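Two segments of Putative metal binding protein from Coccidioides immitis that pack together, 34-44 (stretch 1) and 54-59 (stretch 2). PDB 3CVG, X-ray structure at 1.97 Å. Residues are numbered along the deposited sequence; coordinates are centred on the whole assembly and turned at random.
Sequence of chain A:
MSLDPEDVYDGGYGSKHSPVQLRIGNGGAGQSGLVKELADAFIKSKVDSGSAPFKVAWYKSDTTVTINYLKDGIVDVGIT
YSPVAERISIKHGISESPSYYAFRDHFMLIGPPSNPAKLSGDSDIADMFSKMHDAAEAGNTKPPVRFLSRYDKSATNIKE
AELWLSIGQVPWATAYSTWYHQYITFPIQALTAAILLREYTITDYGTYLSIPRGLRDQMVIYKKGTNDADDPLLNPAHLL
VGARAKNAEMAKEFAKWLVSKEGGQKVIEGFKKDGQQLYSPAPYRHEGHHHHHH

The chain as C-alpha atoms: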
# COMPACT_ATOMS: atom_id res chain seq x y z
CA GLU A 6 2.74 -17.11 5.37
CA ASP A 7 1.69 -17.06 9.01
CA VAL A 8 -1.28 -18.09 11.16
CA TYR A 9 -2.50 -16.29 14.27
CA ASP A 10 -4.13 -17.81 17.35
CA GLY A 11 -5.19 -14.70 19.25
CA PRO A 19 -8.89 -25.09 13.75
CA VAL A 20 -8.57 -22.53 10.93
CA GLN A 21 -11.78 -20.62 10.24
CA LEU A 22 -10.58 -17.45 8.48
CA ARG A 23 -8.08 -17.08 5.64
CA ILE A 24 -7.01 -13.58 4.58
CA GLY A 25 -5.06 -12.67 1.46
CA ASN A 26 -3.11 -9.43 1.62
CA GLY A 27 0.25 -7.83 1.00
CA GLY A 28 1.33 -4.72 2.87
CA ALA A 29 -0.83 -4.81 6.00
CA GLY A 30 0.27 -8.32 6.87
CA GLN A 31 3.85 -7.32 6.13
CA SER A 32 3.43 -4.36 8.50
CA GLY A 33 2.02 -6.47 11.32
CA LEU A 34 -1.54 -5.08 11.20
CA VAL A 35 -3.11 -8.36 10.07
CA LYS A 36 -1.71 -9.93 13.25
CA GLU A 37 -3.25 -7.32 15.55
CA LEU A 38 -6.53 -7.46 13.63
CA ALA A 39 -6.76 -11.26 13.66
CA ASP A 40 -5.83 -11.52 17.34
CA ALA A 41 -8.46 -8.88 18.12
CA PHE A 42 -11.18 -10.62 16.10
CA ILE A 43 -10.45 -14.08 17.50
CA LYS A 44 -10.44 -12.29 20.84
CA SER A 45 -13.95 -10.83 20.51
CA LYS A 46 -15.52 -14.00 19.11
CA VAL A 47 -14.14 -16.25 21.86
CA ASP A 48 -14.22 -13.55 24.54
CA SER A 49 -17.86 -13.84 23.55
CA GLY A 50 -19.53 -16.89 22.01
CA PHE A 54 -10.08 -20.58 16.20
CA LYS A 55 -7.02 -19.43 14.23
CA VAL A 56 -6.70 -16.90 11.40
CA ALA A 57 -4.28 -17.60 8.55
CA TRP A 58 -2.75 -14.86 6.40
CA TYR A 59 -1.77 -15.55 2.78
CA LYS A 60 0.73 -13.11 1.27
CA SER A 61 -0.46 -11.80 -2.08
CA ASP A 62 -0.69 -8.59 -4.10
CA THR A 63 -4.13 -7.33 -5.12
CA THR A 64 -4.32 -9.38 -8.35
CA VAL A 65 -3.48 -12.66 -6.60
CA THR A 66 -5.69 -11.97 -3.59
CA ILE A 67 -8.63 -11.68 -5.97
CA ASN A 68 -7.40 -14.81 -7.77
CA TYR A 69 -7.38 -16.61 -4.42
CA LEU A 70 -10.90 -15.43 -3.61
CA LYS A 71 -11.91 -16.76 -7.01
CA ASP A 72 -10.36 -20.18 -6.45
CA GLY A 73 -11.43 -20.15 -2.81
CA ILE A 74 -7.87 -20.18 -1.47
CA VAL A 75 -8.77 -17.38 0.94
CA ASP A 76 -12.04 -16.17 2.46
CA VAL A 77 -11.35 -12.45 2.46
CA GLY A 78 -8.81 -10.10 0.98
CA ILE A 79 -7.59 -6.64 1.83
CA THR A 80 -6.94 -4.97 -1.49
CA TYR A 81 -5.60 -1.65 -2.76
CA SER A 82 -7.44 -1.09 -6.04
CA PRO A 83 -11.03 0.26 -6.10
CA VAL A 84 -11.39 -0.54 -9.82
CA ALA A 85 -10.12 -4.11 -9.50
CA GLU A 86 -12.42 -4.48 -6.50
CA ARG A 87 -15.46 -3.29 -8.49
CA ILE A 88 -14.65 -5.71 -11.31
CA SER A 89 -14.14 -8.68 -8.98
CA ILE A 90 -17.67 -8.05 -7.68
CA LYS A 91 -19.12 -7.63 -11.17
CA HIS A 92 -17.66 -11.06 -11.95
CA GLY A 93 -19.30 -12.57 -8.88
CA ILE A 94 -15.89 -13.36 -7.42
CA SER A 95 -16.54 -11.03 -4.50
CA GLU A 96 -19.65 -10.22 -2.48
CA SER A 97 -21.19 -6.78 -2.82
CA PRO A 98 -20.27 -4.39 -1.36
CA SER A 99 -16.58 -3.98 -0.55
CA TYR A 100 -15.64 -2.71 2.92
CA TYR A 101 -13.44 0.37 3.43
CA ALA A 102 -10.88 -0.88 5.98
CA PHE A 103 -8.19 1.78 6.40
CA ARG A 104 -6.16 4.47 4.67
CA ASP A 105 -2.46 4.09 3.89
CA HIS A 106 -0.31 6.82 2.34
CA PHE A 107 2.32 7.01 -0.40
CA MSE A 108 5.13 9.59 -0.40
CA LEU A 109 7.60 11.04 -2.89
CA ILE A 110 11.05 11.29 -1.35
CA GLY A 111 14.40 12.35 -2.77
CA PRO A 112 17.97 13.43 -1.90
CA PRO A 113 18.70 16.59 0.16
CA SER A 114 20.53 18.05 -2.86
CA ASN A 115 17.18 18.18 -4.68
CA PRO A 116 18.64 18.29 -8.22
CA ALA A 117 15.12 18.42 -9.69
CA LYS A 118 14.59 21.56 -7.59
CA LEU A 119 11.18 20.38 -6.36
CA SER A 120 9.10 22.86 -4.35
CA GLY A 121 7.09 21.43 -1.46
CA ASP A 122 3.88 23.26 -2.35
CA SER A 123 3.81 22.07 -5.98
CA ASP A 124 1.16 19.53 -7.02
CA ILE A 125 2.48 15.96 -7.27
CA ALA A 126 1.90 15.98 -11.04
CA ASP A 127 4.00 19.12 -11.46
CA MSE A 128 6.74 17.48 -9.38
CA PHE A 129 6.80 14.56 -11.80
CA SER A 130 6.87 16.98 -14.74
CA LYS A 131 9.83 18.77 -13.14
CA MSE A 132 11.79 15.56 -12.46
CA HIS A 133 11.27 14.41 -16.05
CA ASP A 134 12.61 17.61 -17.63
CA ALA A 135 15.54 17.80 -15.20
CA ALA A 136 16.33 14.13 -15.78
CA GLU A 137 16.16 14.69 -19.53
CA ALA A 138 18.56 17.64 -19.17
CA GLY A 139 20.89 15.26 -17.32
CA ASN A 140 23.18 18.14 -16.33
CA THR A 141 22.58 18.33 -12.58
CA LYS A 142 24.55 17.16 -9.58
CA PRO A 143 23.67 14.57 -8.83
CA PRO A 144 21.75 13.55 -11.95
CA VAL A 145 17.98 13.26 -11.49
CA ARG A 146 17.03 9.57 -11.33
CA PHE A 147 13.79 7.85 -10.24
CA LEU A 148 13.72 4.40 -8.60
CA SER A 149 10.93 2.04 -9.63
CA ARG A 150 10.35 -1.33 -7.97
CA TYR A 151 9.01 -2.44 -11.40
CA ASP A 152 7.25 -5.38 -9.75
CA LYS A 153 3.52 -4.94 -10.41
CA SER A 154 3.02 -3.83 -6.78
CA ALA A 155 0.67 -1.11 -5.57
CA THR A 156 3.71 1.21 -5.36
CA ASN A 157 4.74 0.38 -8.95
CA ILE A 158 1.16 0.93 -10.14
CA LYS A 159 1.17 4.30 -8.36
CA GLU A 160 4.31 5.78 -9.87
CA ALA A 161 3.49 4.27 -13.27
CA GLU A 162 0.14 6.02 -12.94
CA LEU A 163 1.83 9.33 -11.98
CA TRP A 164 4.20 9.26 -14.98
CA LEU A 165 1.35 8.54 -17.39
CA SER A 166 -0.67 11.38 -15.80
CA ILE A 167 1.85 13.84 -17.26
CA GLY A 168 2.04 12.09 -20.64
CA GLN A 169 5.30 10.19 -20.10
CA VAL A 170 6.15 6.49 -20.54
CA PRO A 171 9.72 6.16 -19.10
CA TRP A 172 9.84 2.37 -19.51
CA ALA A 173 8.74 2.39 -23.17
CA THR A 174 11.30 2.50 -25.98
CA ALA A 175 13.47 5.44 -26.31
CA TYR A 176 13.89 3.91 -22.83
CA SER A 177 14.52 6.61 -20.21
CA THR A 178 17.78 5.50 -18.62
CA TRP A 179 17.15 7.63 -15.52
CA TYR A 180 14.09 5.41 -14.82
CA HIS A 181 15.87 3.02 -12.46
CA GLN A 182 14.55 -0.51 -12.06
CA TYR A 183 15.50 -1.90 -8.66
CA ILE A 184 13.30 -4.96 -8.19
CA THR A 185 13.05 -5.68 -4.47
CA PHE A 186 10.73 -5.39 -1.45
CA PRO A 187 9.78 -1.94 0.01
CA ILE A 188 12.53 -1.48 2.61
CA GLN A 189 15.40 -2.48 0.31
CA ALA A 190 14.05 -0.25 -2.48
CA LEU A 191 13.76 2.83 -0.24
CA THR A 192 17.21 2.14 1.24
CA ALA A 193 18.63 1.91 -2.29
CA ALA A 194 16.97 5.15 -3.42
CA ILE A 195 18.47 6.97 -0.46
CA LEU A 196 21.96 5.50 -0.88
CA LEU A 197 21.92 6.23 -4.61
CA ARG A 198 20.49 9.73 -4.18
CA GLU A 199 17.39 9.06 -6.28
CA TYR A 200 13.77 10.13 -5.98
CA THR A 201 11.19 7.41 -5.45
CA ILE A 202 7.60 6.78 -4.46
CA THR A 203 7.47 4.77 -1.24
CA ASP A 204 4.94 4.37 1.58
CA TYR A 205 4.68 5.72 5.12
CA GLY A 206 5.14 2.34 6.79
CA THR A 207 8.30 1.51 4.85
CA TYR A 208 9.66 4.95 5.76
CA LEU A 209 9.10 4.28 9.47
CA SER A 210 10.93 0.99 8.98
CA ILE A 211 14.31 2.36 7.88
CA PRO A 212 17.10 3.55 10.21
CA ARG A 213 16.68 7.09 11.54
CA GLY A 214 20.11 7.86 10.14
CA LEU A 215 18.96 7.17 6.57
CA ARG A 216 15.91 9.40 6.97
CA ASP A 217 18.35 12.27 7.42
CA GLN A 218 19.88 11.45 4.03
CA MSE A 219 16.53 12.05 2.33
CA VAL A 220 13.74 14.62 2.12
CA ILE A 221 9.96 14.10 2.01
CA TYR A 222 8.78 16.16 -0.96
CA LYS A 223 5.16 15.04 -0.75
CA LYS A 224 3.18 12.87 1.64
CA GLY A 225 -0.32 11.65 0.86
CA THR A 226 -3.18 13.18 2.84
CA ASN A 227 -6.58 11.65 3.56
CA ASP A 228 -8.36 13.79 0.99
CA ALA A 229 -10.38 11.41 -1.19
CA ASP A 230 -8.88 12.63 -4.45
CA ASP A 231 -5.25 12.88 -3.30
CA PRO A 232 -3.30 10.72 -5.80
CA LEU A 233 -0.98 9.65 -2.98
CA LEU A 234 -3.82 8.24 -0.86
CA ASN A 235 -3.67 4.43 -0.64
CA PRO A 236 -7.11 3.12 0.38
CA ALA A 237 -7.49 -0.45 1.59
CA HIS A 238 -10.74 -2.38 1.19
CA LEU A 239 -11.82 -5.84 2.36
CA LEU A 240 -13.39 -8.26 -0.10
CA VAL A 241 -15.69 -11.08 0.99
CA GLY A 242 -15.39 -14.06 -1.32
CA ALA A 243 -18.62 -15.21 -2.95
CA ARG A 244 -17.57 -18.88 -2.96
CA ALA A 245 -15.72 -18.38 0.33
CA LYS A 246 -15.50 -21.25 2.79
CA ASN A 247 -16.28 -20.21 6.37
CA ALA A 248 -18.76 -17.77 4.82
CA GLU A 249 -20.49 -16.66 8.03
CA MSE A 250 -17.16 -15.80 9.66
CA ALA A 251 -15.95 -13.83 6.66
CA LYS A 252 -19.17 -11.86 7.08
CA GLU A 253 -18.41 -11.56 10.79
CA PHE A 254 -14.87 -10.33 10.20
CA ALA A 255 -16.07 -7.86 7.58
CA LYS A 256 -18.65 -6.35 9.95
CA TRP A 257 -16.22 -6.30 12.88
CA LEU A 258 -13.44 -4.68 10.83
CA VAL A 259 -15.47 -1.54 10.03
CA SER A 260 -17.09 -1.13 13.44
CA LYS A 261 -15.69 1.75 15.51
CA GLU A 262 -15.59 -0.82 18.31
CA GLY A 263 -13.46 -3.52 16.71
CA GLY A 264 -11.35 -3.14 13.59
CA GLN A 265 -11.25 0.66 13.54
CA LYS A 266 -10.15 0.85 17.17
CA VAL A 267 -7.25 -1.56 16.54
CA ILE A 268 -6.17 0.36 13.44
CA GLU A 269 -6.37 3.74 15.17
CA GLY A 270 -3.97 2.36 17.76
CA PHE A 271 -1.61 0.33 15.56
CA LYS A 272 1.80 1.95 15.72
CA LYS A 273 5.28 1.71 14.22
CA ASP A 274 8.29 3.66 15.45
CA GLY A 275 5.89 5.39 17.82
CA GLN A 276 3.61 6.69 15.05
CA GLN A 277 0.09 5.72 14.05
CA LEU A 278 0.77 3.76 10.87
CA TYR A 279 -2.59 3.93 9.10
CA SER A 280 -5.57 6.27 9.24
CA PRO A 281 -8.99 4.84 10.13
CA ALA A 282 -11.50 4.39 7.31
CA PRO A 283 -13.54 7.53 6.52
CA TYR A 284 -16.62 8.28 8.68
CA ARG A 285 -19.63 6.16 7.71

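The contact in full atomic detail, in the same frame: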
# COMPACT_ATOMS: atom_id res chain seq x y z
N LEU A 34 -0.14 -5.39 10.90
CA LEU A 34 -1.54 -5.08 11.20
C LEU A 34 -2.45 -6.31 11.16
O LEU A 34 -3.32 -6.45 12.02
CB LEU A 34 -2.09 -4.02 10.25
CG LEU A 34 -3.54 -3.61 10.54
CD1 LEU A 34 -3.58 -2.78 11.81
CD2 LEU A 34 -4.13 -2.82 9.38
N VAL A 35 -2.26 -7.18 10.18
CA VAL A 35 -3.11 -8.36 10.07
C VAL A 35 -3.03 -9.22 11.33
O VAL A 35 -3.99 -9.90 11.68
CB VAL A 35 -2.74 -9.21 8.83
CG1 VAL A 35 -3.52 -10.53 8.83
CG2 VAL A 35 -3.05 -8.44 7.56
N LYS A 36 -1.89 -9.18 12.01
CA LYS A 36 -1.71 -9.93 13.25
C LYS A 36 -2.60 -9.34 14.33
O LYS A 36 -3.38 -10.05 14.97
CB LYS A 36 -0.25 -9.89 13.71
CG LYS A 36 0.01 -10.66 15.00
CD LYS A 36 1.50 -10.83 15.27
CE LYS A 36 1.75 -11.71 16.48
NZ LYS A 36 3.21 -11.91 16.74
N GLU A 37 -2.46 -8.03 14.54
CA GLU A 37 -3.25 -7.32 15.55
C GLU A 37 -4.74 -7.50 15.28
O GLU A 37 -5.51 -7.81 16.19
CB GLU A 37 -2.92 -5.82 15.52
CG GLU A 37 -1.82 -5.39 16.47
CD GLU A 37 -2.15 -5.70 17.92
OE1 GLU A 37 -2.01 -6.87 18.32
OE2 GLU A 37 -2.55 -4.76 18.65
N LEU A 38 -5.14 -7.30 14.03
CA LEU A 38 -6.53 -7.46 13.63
C LEU A 38 -7.05 -8.86 13.95
O LEU A 38 -8.06 -9.01 14.64
CB LEU A 38 -6.69 -7.18 12.13
CG LEU A 38 -7.16 -5.78 11.70
CD1 LEU A 38 -6.54 -4.70 12.57
CD2 LEU A 38 -6.81 -5.58 10.24
N ALA A 39 -6.36 -9.87 13.44
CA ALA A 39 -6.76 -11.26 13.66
C ALA A 39 -6.84 -11.63 15.14
O ALA A 39 -7.79 -12.28 15.57
CB ALA A 39 -5.80 -12.19 12.93
N ASP A 40 -5.84 -11.22 15.91
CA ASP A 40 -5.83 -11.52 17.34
C ASP A 40 -6.97 -10.81 18.05
O ASP A 40 -7.48 -11.30 19.06
CB ASP A 40 -4.49 -11.11 17.98
CG ASP A 40 -3.36 -12.05 17.61
OD1 ASP A 40 -3.64 -13.18 17.15
OD2 ASP A 40 -2.18 -11.67 17.79
N ALA A 41 -7.37 -9.66 17.52
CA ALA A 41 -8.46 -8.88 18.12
C ALA A 41 -9.82 -9.46 17.75
O ALA A 41 -10.77 -9.39 18.53
CB ALA A 41 -8.36 -7.43 17.67
N PHE A 42 -9.93 -10.02 16.55
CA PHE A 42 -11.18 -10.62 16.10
C PHE A 42 -11.39 -11.94 16.84
O PHE A 42 -12.45 -12.18 17.41
CB PHE A 42 -11.16 -10.87 14.59
CG PHE A 42 -12.40 -11.54 14.07
CD1 PHE A 42 -13.64 -10.90 14.15
CD2 PHE A 42 -12.34 -12.80 13.48
CE1 PHE A 42 -14.79 -11.50 13.66
CE2 PHE A 42 -13.49 -13.41 12.99
CZ PHE A 42 -14.72 -12.76 13.08
N ILE A 43 -10.37 -12.80 16.81
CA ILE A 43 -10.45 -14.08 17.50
C ILE A 43 -10.81 -13.78 18.95
O ILE A 43 -11.60 -14.49 19.57
CB ILE A 43 -9.09 -14.81 17.50
CG1 ILE A 43 -8.65 -15.12 16.07
CG2 ILE A 43 -9.21 -16.10 18.30
CD1 ILE A 43 -7.25 -15.71 15.99
N LYS A 44 -10.22 -12.71 19.47
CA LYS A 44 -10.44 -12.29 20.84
C LYS A 44 -11.92 -12.04 21.11
O LYS A 44 -12.50 -12.67 21.99
CB LYS A 44 -9.63 -11.02 21.12
CG LYS A 44 -9.42 -10.71 22.60
CD LYS A 44 -10.58 -9.95 23.21
CE LYS A 44 -10.23 -9.50 24.63
NZ LYS A 44 -11.24 -8.57 25.20
N PHE A 54 -10.45 -20.31 17.58
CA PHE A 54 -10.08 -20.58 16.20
C PHE A 54 -8.90 -19.71 15.77
O PHE A 54 -8.65 -18.66 16.37
CB PHE A 54 -11.29 -20.31 15.28
CG PHE A 54 -11.73 -18.88 15.27
CD1 PHE A 54 -11.16 -17.98 14.37
CD2 PHE A 54 -12.69 -18.42 16.16
CE1 PHE A 54 -11.53 -16.64 14.37
CE2 PHE A 54 -13.07 -17.09 16.17
CZ PHE A 54 -12.50 -16.19 15.27
N LYS A 55 -8.18 -20.15 14.74
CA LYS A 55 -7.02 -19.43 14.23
C LYS A 55 -7.37 -18.67 12.95
O LYS A 55 -8.39 -18.94 12.31
CB LYS A 55 -5.88 -20.41 13.93
CG LYS A 55 -5.26 -21.02 15.17
CD LYS A 55 -4.44 -22.26 14.82
CE LYS A 55 -3.91 -22.92 16.08
NZ LYS A 55 -3.30 -24.26 15.81
N VAL A 56 -6.52 -17.71 12.60
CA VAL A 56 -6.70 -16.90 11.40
C VAL A 56 -5.40 -16.94 10.60
O VAL A 56 -4.36 -16.46 11.07
CB VAL A 56 -7.03 -15.44 11.76
CG1 VAL A 56 -7.13 -14.60 10.49
CG2 VAL A 56 -8.33 -15.37 12.54
N ALA A 57 -5.46 -17.49 9.40
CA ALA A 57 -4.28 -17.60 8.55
C ALA A 57 -4.21 -16.46 7.54
O ALA A 57 -5.22 -16.07 6.95
CB ALA A 57 -4.27 -18.94 7.83
N TRP A 58 -3.00 -15.95 7.34
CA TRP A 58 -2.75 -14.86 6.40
C TRP A 58 -1.90 -15.33 5.22
O TRP A 58 -0.78 -15.81 5.39
CB TRP A 58 -2.04 -13.69 7.10
CG TRP A 58 -1.36 -12.74 6.14
CD1 TRP A 58 -1.89 -12.20 5.01
CD2 TRP A 58 -0.00 -12.26 6.21
NE1 TRP A 58 -0.96 -11.42 4.36
CE2 TRP A 58 0.21 -11.44 5.08
CE3 TRP A 58 1.05 -12.45 7.11
CZ2 TRP A 58 1.43 -10.81 4.83
CZ3 TRP A 58 2.27 -11.82 6.86
CH2 TRP A 58 2.45 -11.01 5.73
N TYR A 59 -2.46 -15.18 4.02
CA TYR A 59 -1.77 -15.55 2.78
C TYR A 59 -1.22 -14.27 2.14
O TYR A 59 -1.96 -13.31 1.91
CB TYR A 59 -2.75 -16.22 1.82
CG TYR A 59 -3.03 -17.66 2.15
CD1 TYR A 59 -2.22 -18.68 1.64
CD2 TYR A 59 -4.08 -18.01 2.99
CE1 TYR A 59 -2.47 -20.01 1.95
CE2 TYR A 59 -4.33 -19.34 3.32
CZ TYR A 59 -3.52 -20.33 2.79
OH TYR A 59 -3.78 -21.64 3.11

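The centre of this contact is Ile43, at the C-terminal part of the helix segment. Its CA-to-CB bond points sideways, but the end of the side chain comes nearer to the other segment. With chi1 m and chi2 t, it reaches three consecutive residues. Ile43 CG1 lies 3.6 Å from Val56 CG2 and 3.7 Å from Phe54 CE1. Ile43 CD1 approaches Lys55 CA at 4.1 Å. Ile43 CG2 sits over one face of the Phe54 ring.

Phe54 also meets Phe42. Phe42 CE2 is 3.7 Å from Phe54 CZ. The ring centroids are 5.8 Å apart and the planes are inclined at 67°, an oblique arrangement.

From here the contact runs along the helix in steps of four residues and along the other segment in steps of two. Ile43 is level with Phe54, Ala39 with Val56 and Val35 with Trp58. The two elements run nearly antiparallel, at 158°, so the steps match in opposite order. Ala39 CB is 3.7 Å from Val56 CB. The small alanine side chain accompanies the shortest CA separation of the register, 6.1 Å between Ala39 CA and Val56 CA. At the next step, Val35 CG1 packs on Trp58 CB at 3.9 Å. The CA-to-CB bonds of Val56 and Trp58 point toward the helix and those of Lys55 and Ala57 away, the usual alternation of a strand.

No hydrogen bond crosses the contact. The helix backbone is bonded within itself, as in Ile43 N to Ala39 O at 2.9 Å. The closest approach is Ile43 CG2 to Phe54 O, at 3.3 Å. This carbonyl is buried by the contact and has no polar partner in the model. At the outer side, Lys36, Asp40 and Lys44 make no contact with the strand segment. Asp40 OD1 and Lys44 NZ are hydrogen-bonded elsewhere in the structure.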